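Local coordinates for protein aromatic amino acid aminotransferase I (Candida albicans WO-1, PDB 6HNU) that probably transfers the amino group of aromatic amino acids to 2-oxoglutarate with the help of pyridoxal 5'-phosphate, yielding the aromatic oxo-acid and glutamate, at residues L398-P404 and V485-G490; Q427-L431 and K480-A484; V416-H421 and H459-R463. All blocks are in the same frame, centred on the assembly; numbering follows the deposited sequence.

Interaction 1: residues L398-P404 and V485-G490; sequences LDASKHP and VRAEFG
The imidazole of His403 sets its edge against the face of the Phe489 ring, a T-shaped stack with centroids 5.2 Å apart and planes at 65°. Phe489 (chi1 m) stands in the last turn of helix 471-489, where its N bonds back to Val485 O at 3.0 Å; Gly490 then leaves the helix with positive phi in a Schellman motif. Segment 398-404 leaves strand 393-399 at Asp399, whose OD1 accepts from Ser401 N (3.0 Å) in an Asx turn, and passes through a 3-10 turn at 400-402, with His403 N bonded to Ala400 O at 3.0 Å. The segment lines the phenyl ring: Asp399 O lies at its edge, 3.4 Å from Phe489 CE2, and Leu398 CD1 is 4.2 Å from Phe489 CE1. Leu398 CD2 also packs on Val485 CG1 at 4.0 Å. The CA atoms of His403 and Phe489 are 4.9 Å apart. With chi1 t, His403 gives a hydrogen bond from NE2 to Glu488 OE1 (2.8 Å), while Gln423 binds the other carboxylate oxygen. Pro404 CD rests 3.2 Å from Glu488 O, and one water donates to both Lys402 O (2.7 Å) and Phe489 O (2.6 Å). The T-shaped pair and the His-carboxylate hydrogen bond join the C-terminal helix to the strand-to-helix connection; the alpha/beta small domain they belong to is characteristic of this aminotransferase family.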
loop_
_atom_site.group_PDB
_atom_site.type_symbol
_atom_site.label_atom_id
_atom_site.label_comp_id
_atom_site.label_asym_id
_atom_site.label_seq_id
_atom_site.Cartn_x
_atom_site.Cartn_y
_atom_site.Cartn_z
ATOM N N LEU B 398 -33.929 -14.587 -12.076
ATOM C CA LEU B 398 -34.660 -15.683 -12.781
ATOM C C LEU B 398 -35.318 -16.576 -11.730
ATOM O O LEU B 398 -34.751 -16.749 -10.660
ATOM C CB LEU B 398 -33.713 -16.486 -13.688
ATOM C CG LEU B 398 -32.891 -15.729 -14.729
ATOM C CD1 LEU B 398 -31.893 -16.646 -15.426
ATOM C CD2 LEU B 398 -33.769 -15.057 -15.778
ATOM N N ASP B 399 -36.522 -17.086 -12.014
ATOM C CA ASP B 399 -37.247 -18.028 -11.127
ATOM C C ASP B 399 -36.754 -19.424 -11.517
ATOM O O ASP B 399 -37.163 -19.924 -12.597
ATOM C CB ASP B 399 -38.774 -17.877 -11.228
ATOM C CG ASP B 399 -39.505 -18.833 -10.305
ATOM O OD1 ASP B 399 -38.837 -19.751 -9.750
ATOM O OD2 ASP B 399 -40.722 -18.669 -10.140
ATOM N N ALA B 400 -35.773 -19.964 -10.789
ATOM C CA ALA B 400 -35.131 -21.230 -11.212
ATOM C C ALA B 400 -36.186 -22.344 -11.175
ATOM O O ALA B 400 -36.023 -23.322 -11.935
ATOM C CB ALA B 400 -33.958 -21.560 -10.340
ATOM N N SER B 401 -37.213 -22.182 -10.333
ATOM C CA SER B 401 -38.295 -23.178 -10.119
ATOM C C SER B 401 -39.103 -23.372 -11.408
ATOM O O SER B 401 -39.807 -24.384 -11.483
ATOM C CB SER B 401 -39.146 -22.814 -8.925
ATOM O OG SER B 401 -40.167 -21.893 -9.270
ATOM N N LYS B 402 -38.938 -22.521 -12.423
ATOM C CA LYS B 402 -39.657 -22.602 -13.727
ATOM C C LYS B 402 -38.816 -23.283 -14.803
ATOM O O LYS B 402 -39.314 -23.471 -15.919
ATOM C CB LYS B 402 -40.081 -21.199 -14.163
ATOM C CG LYS B 402 -41.178 -20.672 -13.248
ATOM C CD LYS B 402 -41.838 -19.395 -13.638
ATOM C CE LYS B 402 -43.173 -19.289 -12.931
ATOM N NZ LYS B 402 -43.946 -18.129 -13.423
ATOM N N HIS B 403 -37.572 -23.642 -14.491
ATOM C CA HIS B 403 -36.671 -24.300 -15.456
ATOM C C HIS B 403 -37.241 -25.693 -15.691
ATOM O O HIS B 403 -37.635 -26.349 -14.735
ATOM C CB HIS B 403 -35.234 -24.411 -14.936
ATOM C CG HIS B 403 -34.286 -24.836 -15.994
ATOM N ND1 HIS B 403 -34.259 -26.147 -16.459
ATOM C CD2 HIS B 403 -33.381 -24.148 -16.715
ATOM C CE1 HIS B 403 -33.332 -26.256 -17.386
ATOM N NE2 HIS B 403 -32.784 -25.035 -17.578
ATOM N N PRO B 404 -37.361 -26.144 -16.945
ATOM C CA PRO B 404 -38.025 -27.430 -17.204
ATOM C C PRO B 404 -37.282 -28.658 -16.650
ATOM O O PRO B 404 -37.870 -29.742 -16.653
ATOM C CB PRO B 404 -38.138 -27.482 -18.734
ATOM C CG PRO B 404 -37.128 -26.491 -19.242
ATOM C CD PRO B 404 -36.989 -25.434 -18.168
ATOM N N VAL B 485 -31.594 -17.590 -22.015
ATOM C CA VAL B 485 -32.684 -17.789 -21.017
ATOM C C VAL B 485 -33.865 -18.463 -21.738
ATOM O O VAL B 485 -34.447 -19.392 -21.145
ATOM C CB VAL B 485 -33.111 -16.493 -20.299
ATOM C CG1 VAL B 485 -34.313 -16.710 -19.376
ATOM C CG2 VAL B 485 -31.956 -15.920 -19.490
ATOM N N ARG B 486 -34.167 -18.040 -22.969
ATOM C CA ARG B 486 -35.290 -18.627 -23.770
ATOM C C ARG B 486 -34.984 -20.116 -24.058
ATOM O O ARG B 486 -35.867 -20.954 -23.796
ATOM C CB ARG B 486 -35.559 -17.790 -25.033
ATOM C CG ARG B 486 -37.010 -17.321 -25.169
ATOM C CD ARG B 486 -37.263 -16.081 -26.031
ATOM N NE ARG B 486 -36.186 -15.955 -26.996
ATOM C CZ ARG B 486 -35.386 -14.898 -27.133
ATOM N NH1 ARG B 486 -35.581 -13.802 -26.407
ATOM N NH2 ARG B 486 -34.420 -14.933 -28.042
ATOM N N ALA B 487 -33.789 -20.447 -24.540
ATOM C CA ALA B 487 -33.363 -21.850 -24.735
ATOM C C ALA B 487 -33.495 -22.646 -23.429
ATOM O O ALA B 487 -34.067 -23.747 -23.476
ATOM C CB ALA B 487 -31.968 -21.933 -25.280
ATOM N N GLU B 488 -32.985 -22.173 -22.294
ATOM C CA GLU B 488 -32.950 -23.021 -21.067
ATOM C C GLU B 488 -34.345 -23.249 -20.503
ATOM O O GLU B 488 -34.578 -24.349 -19.910
ATOM C CB GLU B 488 -32.024 -22.429 -20.002
ATOM C CG GLU B 488 -30.571 -22.728 -20.291
ATOM C CD GLU B 488 -30.219 -24.211 -20.338
ATOM O OE1 GLU B 488 -30.671 -24.957 -19.454
ATOM O OE2 GLU B 488 -29.435 -24.581 -21.203
ATOM N N PHE B 489 -35.243 -22.259 -20.623
ATOM C CA PHE B 489 -36.562 -22.280 -19.945
ATOM C C PHE B 489 -37.666 -22.758 -20.901
ATOM O O PHE B 489 -38.840 -22.778 -20.460
ATOM C CB PHE B 489 -36.853 -20.900 -19.360
ATOM C CG PHE B 489 -36.101 -20.631 -18.083
ATOM C CD1 PHE B 489 -34.802 -20.142 -18.110
ATOM C CD2 PHE B 489 -36.690 -20.867 -16.856
ATOM C CE1 PHE B 489 -34.130 -19.899 -16.923
ATOM C CE2 PHE B 489 -36.024 -20.617 -15.671
ATOM C CZ PHE B 489 -34.723 -20.173 -15.708
ATOM N N GLY B 490 -37.283 -23.129 -22.123
ATOM C CA GLY B 490 -38.158 -23.614 -23.215
ATOM C C GLY B 490 -39.263 -22.631 -23.572
ATOM O O GLY B 490 -40.445 -23.031 -23.479
HETATM O O HOH W 1 -39.908 -22.147 -18.179
#

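Interaction 2: residues Q427-L431 and K480-A484; sequences QGCLL and KFGKA
Helix 413-426 ends in a Schellman motif at Gly428 (phi 92°), and the chain turns into strand 429-433 against one side of helix 471-489. Closest in register are Gln427 and Lys480, with CA atoms 5.5 Å apart. Gln427, m at both chi1 and chi2, folds over the helix: its CG touches Ala484 CB at 3.7 Å and its OE1 lies 3.5 Å from Lys483 CD, while NE2 bonds to Gln423. Lys480 (chi1 m, then t throughout) runs extended along the turn, its CD 3.1 Å from Gln427 O; its NZ gives a hydrogen bond to a water (2.8 Å) that in turn donates to Gly428 O (2.6 Å). Lys483 leads its amine away. Along 429-431, Cys429 (chi1 t) and Leu431 (chi1 m, chi2 p) point toward the helix and Leu430 away. Cys429 SG is 4.3 Å from Phe481 CB, and Leu431 CD1 is 3.9 Å from Phe481 CD1, with Leu431 CD2 over one face of the Phe481 ring (chi1 t). Cys429 and Leu430 pair in parallel with a strand of the second subunit, carrying the sheet across the interface; the C-terminal helix packs on this strand, an alpha/beta arrangement of the small domain.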
loop_
_atom_site.group_PDB
_atom_site.type_symbol
_atom_site.label_atom_id
_atom_site.label_comp_id
_atom_site.label_asym_id
_atom_site.label_seq_id
_atom_site.Cartn_x
_atom_site.Cartn_y
_atom_site.Cartn_z
ATOM N N GLN B 427 -24.054 -19.164 -26.216
ATOM C CA GLN B 427 -24.691 -18.128 -27.072
ATOM C C GLN B 427 -23.732 -16.957 -27.341
ATOM O O GLN B 427 -24.121 -16.094 -28.141
ATOM C CB GLN B 427 -25.979 -17.609 -26.430
ATOM C CG GLN B 427 -27.091 -18.649 -26.285
ATOM C CD GLN B 427 -27.588 -19.233 -27.588
ATOM O OE1 GLN B 427 -27.634 -18.565 -28.619
ATOM N NE2 GLN B 427 -27.999 -20.494 -27.535
ATOM N N GLY B 428 -22.556 -16.904 -26.694
ATOM C CA GLY B 428 -21.521 -15.866 -26.910
ATOM C C GLY B 428 -21.632 -14.654 -25.971
ATOM O O GLY B 428 -21.248 -13.531 -26.394
ATOM N N CYS B 429 -22.081 -14.822 -24.726
ATOM C CA CYS B 429 -22.129 -13.709 -23.730
ATOM C C CYS B 429 -21.829 -14.261 -22.337
ATOM O O CYS B 429 -22.231 -15.422 -22.035
ATOM C CB CYS B 429 -23.521 -13.072 -23.746
ATOM S SG CYS B 429 -23.898 -11.865 -22.437
ATOM N N LEU B 430 -21.166 -13.459 -21.512
ATOM C CA LEU B 430 -20.835 -13.888 -20.139
ATOM C C LEU B 430 -21.274 -12.833 -19.118
ATOM O O LEU B 430 -20.911 -11.635 -19.255
ATOM C CB LEU B 430 -19.337 -14.170 -20.077
ATOM C CG LEU B 430 -18.921 -14.826 -18.770
ATOM C CD1 LEU B 430 -17.885 -15.904 -19.000
ATOM C CD2 LEU B 430 -18.430 -13.768 -17.787
ATOM N N LEU B 431 -22.045 -13.290 -18.131
ATOM C CA LEU B 431 -22.377 -12.552 -16.900
ATOM C C LEU B 431 -21.844 -13.343 -15.706
ATOM O O LEU B 431 -21.492 -14.535 -15.864
ATOM C CB LEU B 431 -23.896 -12.337 -16.850
ATOM C CG LEU B 431 -24.416 -11.169 -17.692
ATOM C CD1 LEU B 431 -24.434 -11.508 -19.160
ATOM C CD2 LEU B 431 -25.794 -10.730 -17.244
ATOM N N LYS B 480 -28.046 -12.001 -26.846
ATOM C CA LYS B 480 -27.526 -13.384 -26.709
ATOM C C LYS B 480 -27.943 -13.948 -25.346
ATOM O O LYS B 480 -28.246 -15.151 -25.299
ATOM C CB LYS B 480 -26.028 -13.432 -27.018
ATOM C CG LYS B 480 -25.688 -13.183 -28.476
ATOM C CD LYS B 480 -24.208 -13.110 -28.796
ATOM C CE LYS B 480 -23.970 -13.002 -30.291
ATOM N NZ LYS B 480 -22.583 -12.584 -30.611
ATOM N N PHE B 481 -28.047 -13.123 -24.292
ATOM C CA PHE B 481 -28.403 -13.589 -22.929
ATOM C C PHE B 481 -29.891 -13.932 -22.901
ATOM O O PHE B 481 -30.285 -14.950 -22.311
ATOM C CB PHE B 481 -28.073 -12.553 -21.851
ATOM C CG PHE B 481 -28.262 -13.077 -20.457
ATOM C CD1 PHE B 481 -27.370 -13.984 -19.909
ATOM C CD2 PHE B 481 -29.371 -12.729 -19.713
ATOM C CE1 PHE B 481 -27.559 -14.482 -18.629
ATOM C CE2 PHE B 481 -29.568 -13.244 -18.440
ATOM C CZ PHE B 481 -28.661 -14.118 -17.905
ATOM N N GLY B 482 -30.707 -13.081 -23.510
ATOM C CA GLY B 482 -32.145 -13.343 -23.685
ATOM C C GLY B 482 -32.368 -14.692 -24.373
ATOM O O GLY B 482 -33.207 -15.460 -23.870
ATOM N N LYS B 483 -31.632 -14.973 -25.443
ATOM C CA LYS B 483 -31.721 -16.260 -26.203
ATOM C C LYS B 483 -31.396 -17.429 -25.268
ATOM O O LYS B 483 -32.070 -18.479 -25.343
ATOM C CB LYS B 483 -30.658 -16.394 -27.292
ATOM C CG LYS B 483 -30.886 -15.667 -28.600
ATOM C CD LYS B 483 -30.069 -16.301 -29.720
ATOM C CE LYS B 483 -29.289 -15.305 -30.548
ATOM N NZ LYS B 483 -30.168 -14.542 -31.471
ATOM N N ALA B 484 -30.334 -17.271 -24.470
ATOM C CA ALA B 484 -29.831 -18.319 -23.565
ATOM C C ALA B 484 -30.916 -18.620 -22.532
ATOM O O ALA B 484 -31.194 -19.835 -22.282
ATOM C CB ALA B 484 -28.508 -17.892 -22.961
HETATM O O HOH W 2 -20.867 -11.940 -28.450
#

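Interaction 3: residues V416-H421 and H459-R463; sequences VEAAVH and HIFFR
In the alpha/beta small domain of this aminotransferase, helix 413-426 packs across strand 459-465: the axes of 416-421 and 459-463 approach to 9.2 Å at 36°, running in roughly the same direction. Glu417 and Ile460 are nearest, with CA atoms 6.5 Å apart. Ile460 points at the helix, and its p, t rotamer places CD1 3.6 Å from Glu417 CA and 3.9 Å from Val416 CG1. The side chain of Phe461 starts away from the helix, on the face where Tyr164 meets its ring edge-to-face. Phe462 (chi1 m) brings its ring back to the helix: CE1 packs on Val420 CG1 at 3.6 Å, CZ meets Glu417 O at 3.4 Å, and CE2 lies 3.9 Å from His421 CB. Arg463 hydrogen-bonds through NH1 to Asn218 and through NH2 to Gly44 O of the second subunit. Glu417 stretches out (chi1 and chi2 t), its OE1 held by Ser435; its OE2 accepts at 2.6 Å from a water that accepts a hydrogen bond from Phe461 N at 2.9 Å.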
loop_
_atom_site.group_PDB
_atom_site.type_symbol
_atom_site.label_atom_id
_atom_site.label_comp_id
_atom_site.label_asym_id
_atom_site.label_seq_id
_atom_site.Cartn_x
_atom_site.Cartn_y
_atom_site.Cartn_z
ATOM N N VAL B 416 -29.663 -24.719 -12.026
ATOM C CA VAL B 416 -30.291 -23.837 -13.036
ATOM C C VAL B 416 -29.328 -22.691 -13.358
ATOM O O VAL B 416 -29.121 -22.410 -14.517
ATOM C CB VAL B 416 -31.674 -23.338 -12.581
ATOM C CG1 VAL B 416 -32.236 -22.356 -13.582
ATOM C CG2 VAL B 416 -32.644 -24.495 -12.379
ATOM N N GLU B 417 -28.771 -22.058 -12.338
ATOM C CA GLU B 417 -27.759 -20.967 -12.526
ATOM C C GLU B 417 -26.625 -21.478 -13.418
ATOM O O GLU B 417 -26.281 -20.776 -14.368
ATOM C CB GLU B 417 -27.201 -20.511 -11.187
ATOM C CG GLU B 417 -26.311 -19.282 -11.255
ATOM C CD GLU B 417 -25.705 -18.962 -9.902
ATOM O OE1 GLU B 417 -24.996 -19.848 -9.368
ATOM O OE2 GLU B 417 -25.922 -17.827 -9.380
ATOM N N ALA B 418 -26.050 -22.652 -13.118
ATOM C CA ALA B 418 -24.932 -23.250 -13.898
ATOM C C ALA B 418 -25.379 -23.488 -15.349
ATOM O O ALA B 418 -24.616 -23.134 -16.260
ATOM C CB ALA B 418 -24.465 -24.530 -13.248
ATOM N N ALA B 419 -26.588 -24.022 -15.547
ATOM C CA ALA B 419 -27.157 -24.296 -16.890
ATOM C C ALA B 419 -27.280 -22.990 -17.667
ATOM O O ALA B 419 -26.899 -22.940 -18.845
ATOM C CB ALA B 419 -28.490 -24.993 -16.791
ATOM N N VAL B 420 -27.868 -21.976 -17.050
ATOM C CA VAL B 420 -28.041 -20.673 -17.746
ATOM C C VAL B 420 -26.674 -20.074 -18.054
ATOM O O VAL B 420 -26.519 -19.579 -19.168
ATOM C CB VAL B 420 -28.950 -19.720 -16.954
ATOM C CG1 VAL B 420 -28.897 -18.301 -17.515
ATOM C CG2 VAL B 420 -30.367 -20.249 -16.926
ATOM N N HIS B 421 -25.725 -20.122 -17.113
ATOM C CA HIS B 421 -24.326 -19.631 -17.316
ATOM C C HIS B 421 -23.682 -20.345 -18.502
ATOM O O HIS B 421 -23.176 -19.650 -19.387
ATOM C CB HIS B 421 -23.483 -19.814 -16.047
ATOM C CG HIS B 421 -22.114 -19.219 -16.077
ATOM N ND1 HIS B 421 -21.900 -17.886 -16.355
ATOM C CD2 HIS B 421 -20.911 -19.742 -15.736
ATOM C CE1 HIS B 421 -20.606 -17.637 -16.250
ATOM N NE2 HIS B 421 -19.983 -18.748 -15.858
ATOM N N HIS B 459 -35.155 -18.176 -6.493
ATOM C CA HIS B 459 -34.694 -17.109 -7.422
ATOM C C HIS B 459 -33.163 -17.086 -7.418
ATOM O O HIS B 459 -32.570 -17.271 -6.340
ATOM C CB HIS B 459 -35.315 -15.749 -7.100
ATOM C CG HIS B 459 -36.778 -15.704 -7.378
ATOM N ND1 HIS B 459 -37.706 -16.057 -6.415
ATOM C CD2 HIS B 459 -37.467 -15.376 -8.494
ATOM C CE1 HIS B 459 -38.912 -15.962 -6.928
ATOM N NE2 HIS B 459 -38.794 -15.558 -8.214
ATOM N N ILE B 460 -32.601 -16.868 -8.594
ATOM C CA ILE B 460 -31.145 -16.793 -8.874
ATOM C C ILE B 460 -30.972 -15.463 -9.589
ATOM O O ILE B 460 -32.023 -14.851 -9.949
ATOM C CB ILE B 460 -30.670 -17.981 -9.731
ATOM C CG1 ILE B 460 -31.420 -18.092 -11.061
ATOM C CG2 ILE B 460 -30.777 -19.251 -8.913
ATOM C CD1 ILE B 460 -30.816 -19.054 -12.048
ATOM N N PHE B 461 -29.743 -14.999 -9.724
ATOM C CA PHE B 461 -29.477 -13.812 -10.548
ATOM C C PHE B 461 -28.097 -13.889 -11.156
ATOM O O PHE B 461 -27.265 -14.678 -10.696
ATOM C CB PHE B 461 -29.692 -12.551 -9.710
ATOM C CG PHE B 461 -28.615 -12.238 -8.701
ATOM C CD1 PHE B 461 -28.598 -12.902 -7.488
ATOM C CD2 PHE B 461 -27.684 -11.229 -8.943
ATOM C CE1 PHE B 461 -27.666 -12.577 -6.508
ATOM C CE2 PHE B 461 -26.717 -10.932 -7.979
ATOM C CZ PHE B 461 -26.728 -11.602 -6.760
ATOM N N PHE B 462 -27.903 -13.023 -12.150
ATOM C CA PHE B 462 -26.639 -12.747 -12.817
ATOM C C PHE B 462 -26.341 -11.257 -12.679
ATOM O O PHE B 462 -27.265 -10.433 -12.759
ATOM C CB PHE B 462 -26.696 -13.137 -14.286
ATOM C CG PHE B 462 -26.704 -14.629 -14.463
ATOM C CD1 PHE B 462 -27.863 -15.352 -14.260
ATOM C CD2 PHE B 462 -25.524 -15.316 -14.698
ATOM C CE1 PHE B 462 -27.853 -16.733 -14.391
ATOM C CE2 PHE B 462 -25.522 -16.699 -14.824
ATOM C CZ PHE B 462 -26.688 -17.394 -14.661
ATOM N N ARG B 463 -25.057 -10.980 -12.495
ATOM C CA ARG B 463 -24.491 -9.612 -12.506
ATOM C C ARG B 463 -23.865 -9.339 -13.865
ATOM O O ARG B 463 -23.016 -10.108 -14.326
ATOM C CB ARG B 463 -23.449 -9.427 -11.404
ATOM C CG ARG B 463 -22.981 -7.983 -11.292
ATOM C CD ARG B 463 -21.701 -7.857 -10.512
ATOM N NE ARG B 463 -20.540 -8.232 -11.278
ATOM C CZ ARG B 463 -19.319 -8.255 -10.823
ATOM N NH1 ARG B 463 -19.080 -7.891 -9.569
ATOM N NH2 ARG B 463 -18.340 -8.618 -11.636
HETATM O O HOH W 3 -27.894 -16.657 -8.180
#

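All three contacts reach one antiparallel sheet, in which strands 393-399 and 429-433 flank strand 459-465; interactions 1 and 2 pack helix 471-489 and interaction 3 helix 413-426 against it. Interactions 1 and 2, centres 14 Å apart, use adjoining segments, 485-490 and 480-484. Interactions 1 and 3, 10 Å apart, meet at Leu398 N and Ile460 O (2.9 Å, a probable hydrogen bond). Interactions 2 and 3, 11 Å apart, join through Phe481 CZ and Phe462 CD1 at 3.9 Å. Interaction 1 lies away from the cofactor. Arg463, next to Phe461, hydrogen-bonds to Asn218, which binds pyridoxal 5'-phosphate; between side chains, Asn218 is about 8 Å from Phe461 and about 12 Å from Leu431.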